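Local coordinates for protein transmembrane beta-barrels (Synthetic construct, PDB 6X9Z) that is a de novo designed eight-stranded transmembrane beta-barrel, built to fold as a closed antiparallel sheet and probably to span a lipid membrane, at residues A[17-28]-A[40-51]; A[95-103]-A[114-122]. All coordinates share one frame; numbering follows the deposited sequence.

Interaction 1. Residues A[17-28]-A[40-51]; sequences NTDNTVDVVGGA and VGYGWNNSSLNF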
loop_
_atom_site.group_PDB
_atom_site.type_symbol
_atom_site.label_atom_id
_atom_site.label_comp_id
_atom_site.label_asym_id
_atom_site.label_seq_id
_atom_site.Cartn_x
_atom_site.Cartn_y
_atom_site.Cartn_z
ATOM N N ASN A 17 -8.707 -7.840 7.780
ATOM C CA ASN A 17 -9.257 -8.668 6.719
ATOM C C ASN A 17 -10.627 -9.216 7.104
ATOM O O ASN A 17 -10.973 -9.324 8.283
ATOM C CB ASN A 17 -8.315 -9.830 6.400
ATOM C CG ASN A 17 -6.909 -9.373 6.057
ATOM O OD1 ASN A 17 -6.595 -9.109 4.895
ATOM N ND2 ASN A 17 -6.052 -9.286 7.066
ATOM N N THR A 18 -11.394 -9.601 6.080
ATOM C CA THR A 18 -12.747 -10.099 6.292
ATOM C C THR A 18 -12.775 -11.451 6.996
ATOM O O THR A 18 -13.826 -11.835 7.523
ATOM C CB THR A 18 -13.490 -10.192 4.957
ATOM O OG1 THR A 18 -12.660 -10.838 3.987
ATOM C CG2 THR A 18 -13.868 -8.804 4.458
ATOM N N ASP A 19 -11.657 -12.176 7.026
ATOM C CA ASP A 19 -11.571 -13.431 7.760
ATOM C C ASP A 19 -11.208 -13.227 9.230
ATOM O O ASP A 19 -10.830 -14.193 9.904
ATOM C CB ASP A 19 -10.564 -14.372 7.092
ATOM C CG ASP A 19 -9.147 -13.824 7.102
ATOM O OD1 ASP A 19 -8.959 -12.647 7.476
ATOM O OD2 ASP A 19 -8.216 -14.571 6.732
ATOM N N ASN A 20 -11.308 -11.993 9.727
ATOM C CA ASN A 20 -11.009 -11.650 11.119
ATOM C C ASN A 20 -9.547 -11.897 11.469
ATOM O O ASN A 20 -9.204 -12.119 12.634
ATOM C CB ASN A 20 -11.920 -12.397 12.096
ATOM C CG ASN A 20 -13.381 -12.068 11.896
ATOM O OD1 ASN A 20 -14.217 -12.962 11.734
ATOM N ND2 ASN A 20 -13.700 -10.780 11.910
ATOM N N THR A 21 -8.677 -11.872 10.472
ATOM C CA THR A 21 -7.248 -11.769 10.712
ATOM C C THR A 21 -6.823 -10.312 10.558
ATOM O O THR A 21 -7.587 -9.459 10.101
ATOM C CB THR A 21 -6.462 -12.680 9.763
ATOM O OG1 THR A 21 -6.590 -12.209 8.415
ATOM C CG2 THR A 21 -6.982 -14.108 9.850
ATOM N N VAL A 22 -5.590 -10.026 10.969
ATOM C CA VAL A 22 -5.048 -8.672 10.976
ATOM C C VAL A 22 -3.639 -8.722 10.407
ATOM O O VAL A 22 -2.836 -9.574 10.806
ATOM C CB VAL A 22 -5.041 -8.066 12.396
ATOM C CG1 VAL A 22 -4.293 -6.743 12.416
ATOM C CG2 VAL A 22 -6.466 -7.882 12.913
ATOM N N ASP A 23 -3.344 -7.830 9.464
ATOM C CA ASP A 23 -2.004 -7.681 8.916
ATOM C C ASP A 23 -1.376 -6.389 9.416
ATOM O O ASP A 23 -2.063 -5.387 9.633
ATOM C CB ASP A 23 -2.006 -7.655 7.380
ATOM C CG ASP A 23 -2.680 -8.866 6.764
ATOM O OD1 ASP A 23 -3.890 -8.781 6.467
ATOM O OD2 ASP A 23 -2.002 -9.899 6.564
ATOM N N VAL A 24 -0.061 -6.420 9.590
ATOM C CA VAL A 24 0.753 -5.219 9.715
ATOM C C VAL A 24 1.769 -5.263 8.581
ATOM O O VAL A 24 2.513 -6.242 8.445
ATOM C CB VAL A 24 1.436 -5.119 11.090
ATOM C CG1 VAL A 24 0.418 -4.751 12.157
ATOM C CG2 VAL A 24 2.113 -6.427 11.455
ATOM N N VAL A 25 1.772 -4.228 7.746
ATOM C CA VAL A 25 2.596 -4.196 6.549
ATOM C C VAL A 25 3.475 -2.958 6.601
ATOM O O VAL A 25 2.979 -1.840 6.797
ATOM C CB VAL A 25 1.743 -4.211 5.267
ATOM C CG1 VAL A 25 2.622 -4.149 4.036
ATOM C CG2 VAL A 25 0.862 -5.459 5.226
ATOM N N GLY A 26 4.779 -3.163 6.443
ATOM C CA GLY A 26 5.717 -2.067 6.284
ATOM C C GLY A 26 6.388 -2.169 4.932
ATOM O O GLY A 26 6.749 -3.270 4.499
ATOM N N GLY A 27 6.555 -1.040 4.248
ATOM C CA GLY A 27 7.129 -1.074 2.916
ATOM C C GLY A 27 7.425 0.280 2.302
ATOM O O GLY A 27 7.611 1.267 3.023
ATOM N N ALA A 28 7.454 0.344 0.971
ATOM C CA ALA A 28 7.741 1.595 0.287
ATOM C C ALA A 28 6.977 1.660 -1.025
ATOM O O ALA A 28 6.683 0.635 -1.646
ATOM C CB ALA A 28 9.242 1.761 0.027
ATOM N N VAL A 40 6.772 -2.210 -2.816
ATOM C CA VAL A 40 7.327 -3.377 -2.151
ATOM C C VAL A 40 7.024 -3.234 -0.670
ATOM O O VAL A 40 6.942 -2.123 -0.136
ATOM C CB VAL A 40 8.845 -3.533 -2.387
ATOM C CG1 VAL A 40 9.137 -3.736 -3.869
ATOM C CG2 VAL A 40 9.591 -2.318 -1.861
ATOM N N GLY A 41 6.844 -4.369 -0.005
ATOM C CA GLY A 41 6.535 -4.335 1.406
ATOM C C GLY A 41 6.620 -5.692 2.068
ATOM O O GLY A 41 6.380 -6.721 1.431
ATOM N N TYR A 42 6.979 -5.701 3.346
ATOM C CA TYR A 42 7.024 -6.911 4.153
ATOM C C TYR A 42 5.881 -6.845 5.154
ATOM O O TYR A 42 5.711 -5.831 5.842
ATOM C CB TYR A 42 8.370 -7.050 4.865
ATOM C CG TYR A 42 8.558 -8.354 5.615
ATOM C CD1 TYR A 42 9.139 -9.457 5.003
ATOM C CD2 TYR A 42 8.161 -8.476 6.938
ATOM C CE1 TYR A 42 9.315 -10.648 5.690
ATOM C CE2 TYR A 42 8.332 -9.661 7.632
ATOM C CZ TYR A 42 8.912 -10.742 7.004
ATOM O OH TYR A 42 9.086 -11.925 7.691
ATOM N N GLY A 43 5.096 -7.914 5.218
ATOM C CA GLY A 43 3.921 -7.919 6.056
ATOM C C GLY A 43 3.842 -9.137 6.947
ATOM O O GLY A 43 4.412 -10.190 6.641
ATOM N N TRP A 44 3.137 -8.993 8.061
ATOM C CA TRP A 44 2.912 -10.076 9.003
ATOM C C TRP A 44 1.421 -10.175 9.281
ATOM O O TRP A 44 0.768 -9.161 9.545
ATOM C CB TRP A 44 3.692 -9.845 10.301
ATOM C CG TRP A 44 3.349 -10.815 11.382
ATOM C CD1 TRP A 44 3.846 -12.073 11.544
ATOM C CD2 TRP A 44 2.431 -10.603 12.461
ATOM N NE1 TRP A 44 3.292 -12.661 12.657
ATOM C CE2 TRP A 44 2.420 -11.778 13.237
ATOM C CE3 TRP A 44 1.619 -9.534 12.846
ATOM C CZ2 TRP A 44 1.627 -11.914 14.373
ATOM C CZ3 TRP A 44 0.830 -9.671 13.970
ATOM C CH2 TRP A 44 0.841 -10.851 14.722
ATOM N N ASN A 45 0.887 -11.393 9.207
ATOM C CA ASN A 45 -0.515 -11.665 9.484
ATOM C C ASN A 45 -0.615 -12.404 10.810
ATOM O O ASN A 45 0.165 -13.322 11.078
ATOM C CB ASN A 45 -1.138 -12.489 8.351
ATOM C CG ASN A 45 -2.622 -12.760 8.558
ATOM O OD1 ASN A 45 -3.005 -13.760 9.166
ATOM N ND2 ASN A 45 -3.462 -11.881 8.028
ATOM N N ASN A 46 -1.570 -11.992 11.648
ATOM C CA ASN A 46 -1.673 -12.568 12.987
ATOM C C ASN A 46 -2.087 -14.029 12.981
ATOM O O ASN A 46 -2.375 -14.563 14.054
ATOM C CB ASN A 46 -2.647 -11.760 13.846
ATOM C CG ASN A 46 -4.061 -11.803 13.321
ATOM O OD1 ASN A 46 -4.295 -12.130 12.159
ATOM N ND2 ASN A 46 -5.017 -11.457 14.172
ATOM N N SER A 47 -2.151 -14.697 11.830
ATOM C CA SER A 47 -2.294 -16.143 11.782
ATOM C C SER A 47 -0.952 -16.837 11.579
ATOM O O SER A 47 -0.921 -18.001 11.159
ATOM C CB SER A 47 -3.280 -16.548 10.685
ATOM O OG SER A 47 -2.778 -16.238 9.398
ATOM N N SER A 48 0.152 -16.143 11.881
ATOM C CA SER A 48 1.517 -16.652 11.724
ATOM C C SER A 48 1.806 -16.976 10.255
ATOM O O SER A 48 1.904 -18.131 9.829
ATOM C CB SER A 48 1.772 -17.862 12.632
ATOM O OG SER A 48 2.392 -17.446 13.836
ATOM N N LEU A 49 1.953 -15.891 9.494
ATOM C CA LEU A 49 2.121 -15.976 8.046
ATOM C C LEU A 49 2.770 -14.663 7.606
ATOM O O LEU A 49 2.097 -13.630 7.556
ATOM C CB LEU A 49 0.784 -16.203 7.358
ATOM C CG LEU A 49 0.759 -16.267 5.830
ATOM C CD1 LEU A 49 1.394 -17.557 5.349
ATOM C CD2 LEU A 49 -0.663 -16.147 5.303
ATOM N N ASN A 50 4.070 -14.710 7.337
ATOM C CA ASN A 50 4.792 -13.588 6.755
ATOM C C ASN A 50 4.696 -13.655 5.237
ATOM O O ASN A 50 4.557 -14.732 4.654
ATOM C CB ASN A 50 6.263 -13.602 7.175
ATOM C CG ASN A 50 6.458 -13.329 8.655
ATOM O OD1 ASN A 50 5.763 -12.503 9.245
ATOM N ND2 ASN A 50 7.422 -14.015 9.259
ATOM N N PHE A 51 4.782 -12.492 4.594
ATOM C CA PHE A 51 4.719 -12.463 3.140
ATOM C C PHE A 51 5.505 -11.278 2.604
ATOM O O PHE A 51 5.530 -10.202 3.208
ATOM C CB PHE A 51 3.274 -12.396 2.634
ATOM C CG PHE A 51 2.555 -11.142 3.024
ATOM C CD1 PHE A 51 2.578 -10.025 2.203
ATOM C CD2 PHE A 51 1.849 -11.078 4.211
ATOM C CE1 PHE A 51 1.915 -8.870 2.562
ATOM C CE2 PHE A 51 1.182 -9.926 4.575
ATOM C CZ PHE A 51 1.214 -8.820 3.750
#

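Interaction 2. Residues A[95-103]-A[114-122]; sequences SPNLALMVE and VAIGIAYKV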
loop_
_atom_site.group_PDB
_atom_site.type_symbol
_atom_site.label_atom_id
_atom_site.label_comp_id
_atom_site.label_asym_id
_atom_site.label_seq_id
_atom_site.Cartn_x
_atom_site.Cartn_y
_atom_site.Cartn_z
ATOM N N SER A 95 1.359 16.781 6.472
ATOM C CA SER A 95 2.521 17.648 6.584
ATOM C C SER A 95 3.353 17.469 5.326
ATOM O O SER A 95 3.064 16.589 4.506
ATOM C CB SER A 95 3.348 17.317 7.836
ATOM O OG SER A 95 4.262 16.270 7.565
ATOM N N PRO A 96 4.370 18.307 5.123
ATOM C CA PRO A 96 5.303 18.054 4.015
ATOM C C PRO A 96 6.031 16.735 4.151
ATOM O O PRO A 96 6.554 16.217 3.155
ATOM C CB PRO A 96 6.266 19.243 4.098
ATOM C CG PRO A 96 5.441 20.328 4.689
ATOM C CD PRO A 96 4.568 19.649 5.702
ATOM N N ASN A 97 6.071 16.172 5.355
ATOM C CA ASN A 97 6.774 14.935 5.627
ATOM C C ASN A 97 5.857 13.731 5.765
ATOM O O ASN A 97 6.320 12.598 5.591
ATOM C CB ASN A 97 7.591 15.077 6.919
ATOM C CG ASN A 97 8.896 14.345 6.849
ATOM O OD1 ASN A 97 9.189 13.686 5.853
ATOM N ND2 ASN A 97 9.707 14.467 7.896
ATOM N N LEU A 98 4.578 13.945 6.063
ATOM C CA LEU A 98 3.706 12.885 6.539
ATOM C C LEU A 98 2.374 12.906 5.806
ATOM O O LEU A 98 1.880 13.960 5.399
ATOM C CB LEU A 98 3.466 13.022 8.042
ATOM C CG LEU A 98 2.649 11.939 8.748
ATOM C CD1 LEU A 98 3.325 10.586 8.630
ATOM C CD2 LEU A 98 2.460 12.327 10.197
ATOM N N ALA A 99 1.788 11.719 5.670
ATOM C CA ALA A 99 0.482 11.569 5.055
ATOM C C ALA A 99 -0.236 10.413 5.730
ATOM O O ALA A 99 0.389 9.429 6.131
ATOM C CB ALA A 99 0.593 11.323 3.547
ATOM N N LEU A 100 -1.550 10.553 5.871
ATOM C CA LEU A 100 -2.385 9.472 6.367
ATOM C C LEU A 100 -2.821 8.602 5.201
ATOM O O LEU A 100 -3.150 9.103 4.122
ATOM C CB LEU A 100 -3.606 10.015 7.102
ATOM C CG LEU A 100 -3.249 11.037 8.178
ATOM C CD1 LEU A 100 -4.508 11.568 8.818
ATOM C CD2 LEU A 100 -2.317 10.419 9.208
ATOM N N MET A 101 -2.818 7.295 5.426
ATOM C CA MET A 101 -3.034 6.320 4.371
ATOM C C MET A 101 -4.225 5.454 4.737
ATOM O O MET A 101 -4.298 4.930 5.852
ATOM C CB MET A 101 -1.785 5.467 4.170
ATOM C CG MET A 101 -1.896 4.411 3.093
ATOM S SD MET A 101 -0.334 3.522 2.991
ATOM C CE MET A 101 -0.669 2.376 1.663
ATOM N N VAL A 102 -5.163 5.327 3.809
ATOM C CA VAL A 102 -6.288 4.414 3.941
ATOM C C VAL A 102 -6.417 3.659 2.629
ATOM O O VAL A 102 -6.232 4.230 1.547
ATOM C CB VAL A 102 -7.600 5.145 4.293
ATOM C CG1 VAL A 102 -7.447 5.894 5.607
ATOM C CG2 VAL A 102 -8.010 6.094 3.180
ATOM N N GLU A 103 -6.710 2.371 2.728
ATOM C CA GLU A 103 -6.693 1.514 1.555
ATOM C C GLU A 103 -7.706 0.400 1.730
ATOM O O GLU A 103 -7.690 -0.305 2.741
ATOM C CB GLU A 103 -5.300 0.928 1.334
ATOM C CG GLU A 103 -5.248 -0.130 0.262
ATOM C CD GLU A 103 -3.838 -0.563 -0.034
ATOM O OE1 GLU A 103 -2.930 0.293 0.051
ATOM O OE2 GLU A 103 -3.639 -1.755 -0.344
ATOM N N VAL A 114 -9.463 -3.805 4.908
ATOM C CA VAL A 114 -9.339 -2.365 5.080
ATOM C C VAL A 114 -8.082 -2.121 5.896
ATOM O O VAL A 114 -7.895 -2.734 6.953
ATOM C CB VAL A 114 -10.578 -1.762 5.761
ATOM C CG1 VAL A 114 -10.331 -0.311 6.139
ATOM C CG2 VAL A 114 -11.783 -1.876 4.838
ATOM N N ALA A 115 -7.209 -1.255 5.392
ATOM C CA ALA A 115 -5.945 -0.956 6.043
ATOM C C ALA A 115 -5.802 0.547 6.226
ATOM O O ALA A 115 -6.142 1.328 5.330
ATOM C CB ALA A 115 -4.760 -1.504 5.241
ATOM N N ILE A 116 -5.316 0.941 7.400
ATOM C CA ILE A 116 -5.029 2.331 7.719
ATOM C C ILE A 116 -3.590 2.416 8.199
ATOM O O ILE A 116 -3.046 1.462 8.766
ATOM C CB ILE A 116 -5.994 2.899 8.779
ATOM C CG1 ILE A 116 -5.902 2.080 10.067
ATOM C CG2 ILE A 116 -7.420 2.922 8.247
ATOM C CD1 ILE A 116 -6.799 2.580 11.177
ATOM N N GLY A 117 -2.971 3.564 7.963
ATOM C CA GLY A 117 -1.580 3.734 8.329
ATOM C C GLY A 117 -1.097 5.116 7.955
ATOM O O GLY A 117 -1.887 6.013 7.660
ATOM N N ILE A 118 0.224 5.279 7.988
ATOM C CA ILE A 118 0.860 6.541 7.640
ATOM C C ILE A 118 1.851 6.294 6.515
ATOM O O ILE A 118 2.303 5.171 6.279
ATOM C CB ILE A 118 1.572 7.197 8.839
ATOM C CG1 ILE A 118 2.707 6.295 9.323
ATOM C CG2 ILE A 118 0.578 7.529 9.942
ATOM C CD1 ILE A 118 3.399 6.781 10.569
ATOM N N ALA A 119 2.196 7.375 5.822
ATOM C CA ALA A 119 3.148 7.331 4.722
ATOM C C ALA A 119 4.143 8.464 4.909
ATOM O O ALA A 119 3.764 9.640 4.866
ATOM C CB ALA A 119 2.438 7.436 3.370
ATOM N N TYR A 120 5.404 8.106 5.130
ATOM C CA TYR A 120 6.472 9.058 5.400
ATOM C C TYR A 120 7.283 9.268 4.132
ATOM O O TYR A 120 7.714 8.297 3.502
ATOM C CB TYR A 120 7.367 8.542 6.526
ATOM C CG TYR A 120 8.433 9.504 7.011
ATOM C CD1 TYR A 120 9.708 9.502 6.458
ATOM C CD2 TYR A 120 8.174 10.388 8.048
ATOM C CE1 TYR A 120 10.691 10.369 6.915
ATOM C CE2 TYR A 120 9.148 11.254 8.511
ATOM C CZ TYR A 120 10.401 11.242 7.942
ATOM O OH TYR A 120 11.356 12.113 8.416
ATOM N N LYS A 121 7.492 10.530 3.765
ATOM C CA LYS A 121 8.168 10.879 2.521
ATOM C C LYS A 121 9.653 11.075 2.801
ATOM O O LYS A 121 10.043 12.025 3.489
ATOM C CB LYS A 121 7.548 12.133 1.912
ATOM C CG LYS A 121 8.118 12.495 0.556
ATOM C CD LYS A 121 7.475 13.751 -0.015
ATOM C CE LYS A 121 8.088 14.102 -1.364
ATOM N NZ LYS A 121 7.366 15.203 -2.049
ATOM N N VAL A 122 10.480 10.176 2.278
ATOM C CA VAL A 122 11.922 10.267 2.477
ATOM C C VAL A 122 12.585 10.900 1.259
ATOM O O VAL A 122 12.626 12.124 1.137
ATOM C CB VAL A 122 12.541 8.886 2.782
ATOM C CG1 VAL A 122 12.305 8.503 4.236
ATOM C CG2 VAL A 122 11.970 7.829 1.862
#

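Interaction 1. Residues A[17-28]-A[40-51]
The amide of N45 grips segment 17-28 with both of its hydrogens. N45 ND2 donates to D23 OD2 at 2.9 Å and, almost straight (176°), to T21 OG1 at 3.2 Å. Both acceptors lie close to the amide plane, so the two bonds fix its rotation. D23 OD2 itself is met from above its carboxylate plane. The CG of N45 stands anti to the backbone N (chi1 -178°), which carries the amide across to the other strand. N45 OD1 takes the backbone N of S47 in an Asx turn.

N46 holds V22 at two points. Its OD1 accepts from V22 N at 2.7 Å, with the donor above the carbonyl plane, and N46 N donates to V22 O. Antiparallel pairing then runs on through the hydrogen-bonded pairs V24-W44, G26-Y42 and A28-V40.

Packing follows the two faces of the sheet. On the surface, V24 CG2 meets the edge of the W44 ring at CE3 (3.4 Å). On the buried face, V25 CG2 touches F51 CZ at 3.7 Å. G27 and G41 bring their CA atoms to 3.6 Å; a CB on G27 would clash with G41 CA.

The contact covers most of hairpin 22-31/36-45, from its open end inward, in the barrel wall. Strand 8-17 flanks it through V13 touching V25, and F51 reaches E75 and N77 of strand 66-77.

Interaction 2. Residues A[95-103]-A[114-122]
A99, M101 and E103 pair with A119, G117 and A115 through two backbone hydrogen bonds each. All three are antiparallel hydrogen-bonded pairs. M101 N to G117 O is 2.7 Å, while A99 N to A119 O is weak because it is bent to 127°. Beyond them, K121 N donates to N97 O at 3.0 Å and ends the pairing. Several CA-H groups add contacts to carbonyls, among them I118 CA to A99 O.

The polar and aromatic contact is that of N97 with Y120. One end of the N97 amide lies over a face of the Y120 ring, toward its rim, with the two planes 45° apart. N97 CG comes to 3.5 Å from Y120 CE2. An alanine here would take away the amide and is likely to leave that part of the Y120 ring uncovered and the ring freer to turn. S95 OG accepts from N97 N in an ST turn that shapes the chain just before the strand.

Apolar side chains pair on the outward face with L98, L100 and I118, consistent with a wall that faces lipid. L98 CD1 reaches I118 CB at 3.8 Å. With chi1 at -176°, L98 turns its branch from its own backbone N and across to I118. L100 CD2 lies 4.2 Å from I118 CG2, and V102 CG1 lies 4.0 Å from I116 CG2.

The other face holds small residues, A99, A115, G117 and A119. M101 extends from it, its CB 3.5 Å from G117 O. E103 also starts there, and its OE1 is hydrogen-bonded to Y69.

Strand 82-93 borders 98-103, with L91 touching M101 and A119. Strand 8-17 borders 114-121, where V14 packs on I116 and V12 on I118, which closes the barrel.

Overall arrangement
From the N terminus, strand 8-17 leads through the turn at 17-20 into interaction 1. There 22-28 pairs with 40-45, and the chain turns again into 49-51. This contact closes the loop between strands 22-31 and 36-45. The chain then passes through strands 49-59, 66-77 and 82-93 before interaction 2 closes the loop between strands 98-106 and 112-121. The two contacts are in series and neither nests nor crosses. Their centres lie about 17 Å apart and their nearest atoms about 5 Å, without touching. Strand 8-17 lies between them in the sheet, bonded to 22-31 and to 112-121, and it joins hairpin 22-31/36-45 to hairpin 98-106/112-121 and so closes the barrel.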